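Local coordinates for yfhH hypothetical protein (PDB 1SF9) that is of uncertain function but may act as a transcriptional regulator in Bacillus subtilis, at residues T33-E36 with L37-I41. Residues are numbered along the deposited sequence; the frame is centred on the assembly and turned at random.
Sequences TPHE and LNTEI
L37 N donates to T33 O at 2.9 Å, closing the first turn of helix 34-53. Close to the same oxygen lies the branched side chain of L37, its CG 3.7 Å from T33 O; its apolar branches suit the buried face, where L37 also touches L74 of helix 57-74. Two residues further along, T39 N donates to H35 O at 2.9 Å. The hydroxyl OG1 of T39, set beside its own backbone N (chi1 -62°), bends back to within hydrogen-bonding distance of the same H35 O (3.0 Å). That hydroxyl also sits over one face of the H35 imidazole, toward the rim. With CG anti to the backbone N (chi1 179°), the ring brings ND1 to a water in its plane, and this water weakly accepts from N38 ND2. P34 suits the first position of the helix, where a backbone N-H would have no carbonyl acceptor one turn earlier within the helix, so the lack of one costs nothing. Two reciprocal bonds fix the start: E36 N donates to T33 OG1 at 3.0 Å, while T33 N reaches E36 OE2 at 2.9 Å, on the anti side and 34° out of the carboxylate plane. A short hydroxyl and a longer carboxylate thus complete a capping box, with T33 as N-cap.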
ATOM      1  N   THR A  33     -16.084   4.607  -4.462  1.00 16.84           N
ATOM      2  CA  THR A  33     -16.590   3.491  -5.241  1.00 17.15           C
ATOM      3  C   THR A  33     -15.411   2.963  -6.072  1.00 16.21           C
ATOM      4  O   THR A  33     -14.397   3.655  -6.223  1.00 16.77           O
ATOM      5  CB  THR A  33     -17.646   3.984  -6.231  1.00 18.93           C
ATOM      6  OG1 THR A  33     -17.022   4.831  -7.217  1.00 18.68           O
ATOM      7  CG2 THR A  33     -18.698   4.792  -5.501  1.00 17.68           C
ATOM      8  N   PRO A  34     -15.523   1.745  -6.629  1.00 16.59           N
ATOM      9  CA  PRO A  34     -14.414   1.228  -7.436  1.00 17.40           C
ATOM     10  C   PRO A  34     -14.080   2.158  -8.606  1.00 17.68           C
ATOM     11  O   PRO A  34     -12.913   2.352  -8.952  1.00 16.21           O
ATOM     12  CB  PRO A  34     -14.932  -0.129  -7.890  1.00 18.32           C
ATOM     13  CG  PRO A  34     -15.716  -0.570  -6.688  1.00 17.54           C
ATOM     14  CD  PRO A  34     -16.491   0.668  -6.333  1.00 17.62           C
ATOM     15  N   HIS A  35     -15.106   2.743  -9.218  1.00 18.63           N
ATOM     16  CA  HIS A  35     -14.862   3.647 -10.332  1.00 19.30           C
ATOM     17  C   HIS A  35     -14.068   4.864  -9.847  1.00 17.73           C
ATOM     18  O   HIS A  35     -13.120   5.308 -10.519  1.00 15.40           O
ATOM     19  CB  HIS A  35     -16.179   4.102 -10.973  1.00 24.00           C
ATOM     20  CG  HIS A  35     -15.985   5.049 -12.112  1.00 27.63           C
ATOM     21  ND1 HIS A  35     -15.275   4.713 -13.246  1.00 31.92           N
ATOM     22  CD2 HIS A  35     -16.378   6.334 -12.286  1.00 30.50           C
ATOM     23  CE1 HIS A  35     -15.239   5.748 -14.066  1.00 32.98           C
ATOM     24  NE2 HIS A  35     -15.901   6.746 -13.505  1.00 31.85           N
ATOM     25  N   GLU A  36     -14.438   5.403  -8.687  1.00 14.95           N
ATOM     26  CA  GLU A  36     -13.712   6.550  -8.156  1.00 14.49           C
ATOM     27  C   GLU A  36     -12.261   6.188  -7.831  1.00 11.18           C
ATOM     28  O   GLU A  36     -11.367   7.009  -8.026  1.00 11.44           O
ATOM     29  CB  GLU A  36     -14.419   7.117  -6.917  1.00 15.57           C
ATOM     30  CG  GLU A  36     -15.747   7.815  -7.281  1.00 20.04           C
ATOM     31  CD  GLU A  36     -16.668   8.036  -6.088  1.00 24.92           C
ATOM     32  OE1 GLU A  36     -17.610   8.858  -6.211  1.00 26.94           O
ATOM     33  OE2 GLU A  36     -16.468   7.385  -5.037  1.00 22.80           O
ATOM     34  N   LEU A  37     -12.019   4.972  -7.341  1.00 10.95           N
ATOM     35  CA  LEU A  37     -10.643   4.557  -7.030  1.00 10.66           C
ATOM     36  C   LEU A  37      -9.844   4.441  -8.325  1.00 12.19           C
ATOM     37  O   LEU A  37      -8.692   4.857  -8.407  1.00  9.74           O
ATOM     38  CB  LEU A  37     -10.642   3.203  -6.302  1.00 11.90           C
ATOM     39  CG  LEU A  37     -11.014   3.307  -4.833  1.00 14.79           C
ATOM     40  CD1 LEU A  37     -11.372   1.944  -4.262  1.00 14.43           C
ATOM     41  CD2 LEU A  37      -9.849   3.953  -4.093  1.00 13.28           C
ATOM     42  N   ASN A  38     -10.474   3.886  -9.360  1.00 11.68           N
ATOM     43  CA  ASN A  38      -9.777   3.761 -10.634  1.00 13.14           C
ATOM     44  C   ASN A  38      -9.437   5.140 -11.192  1.00 11.28           C
ATOM     45  O   ASN A  38      -8.373   5.311 -11.780  1.00 10.83           O
ATOM     46  CB  ASN A  38     -10.626   3.004 -11.657  1.00 14.07           C
ATOM     47  CG  ASN A  38     -10.705   1.525 -11.365  1.00 19.39           C
ATOM     48  OD1 ASN A  38      -9.718   0.902 -11.009  1.00 20.97           O
ATOM     49  ND2 ASN A  38     -11.889   0.949 -11.541  1.00 25.44           N
ATOM     50  N   THR A  39     -10.340   6.106 -11.035  1.00 11.20           N
ATOM     51  CA  THR A  39     -10.090   7.473 -11.522  1.00 11.42           C
ATOM     52  C   THR A  39      -8.915   8.075 -10.750  1.00 11.84           C
ATOM     53  O   THR A  39      -8.025   8.682 -11.326  1.00 10.50           O
ATOM     54  CB  THR A  39     -11.338   8.351 -11.346  1.00 15.93           C
ATOM     55  OG1 THR A  39     -12.397   7.794 -12.130  1.00 17.36           O
ATOM     56  CG2 THR A  39     -11.075   9.770 -11.821  1.00 16.75           C
ATOM     57  N   GLU A  40      -8.922   7.889  -9.437  0.80 11.29           N
ATOM     58  CA  GLU A  40      -7.850   8.393  -8.569  0.80 11.16           C
ATOM     59  C   GLU A  40      -6.500   7.802  -8.966  0.80 11.05           C
ATOM     60  O   GLU A  40      -5.497   8.520  -9.049  0.80  9.71           O
ATOM     61  CB  GLU A  40      -8.149   8.026  -7.114  0.80 11.23           C
ATOM     62  CG  GLU A  40      -6.990   8.263  -6.140  0.80 14.99           C
ATOM     63  CD  GLU A  40      -6.778   9.727  -5.838  0.80 18.03           C
ATOM     64  OE1 GLU A  40      -5.955  10.058  -4.946  0.80 17.78           O
ATOM     65  OE2 GLU A  40      -7.445  10.555  -6.493  0.80 22.52           O
ATOM     66  N   ILE A  41      -6.473   6.495  -9.213  1.00 10.28           N
ATOM     67  CA  ILE A  41      -5.244   5.818  -9.596  1.00 10.04           C
ATOM     68  C   ILE A  41      -4.755   6.321 -10.955  1.00 10.92           C
ATOM     69  O   ILE A  41      -3.569   6.517 -11.163  1.00  9.61           O
ATOM     70  CB  ILE A  41      -5.435   4.280  -9.608  1.00 11.82           C
ATOM     71  CG1 ILE A  41      -5.573   3.789  -8.159  1.00 11.85           C
ATOM     72  CG2 ILE A  41      -4.221   3.576 -10.258  1.00 12.85           C
ATOM     73  CD1 ILE A  41      -6.143   2.394  -8.031  1.00 12.94           C
TER
HETATM   74  O   HOH W   1     -13.716   2.753 -13.843  1.00 28.52           O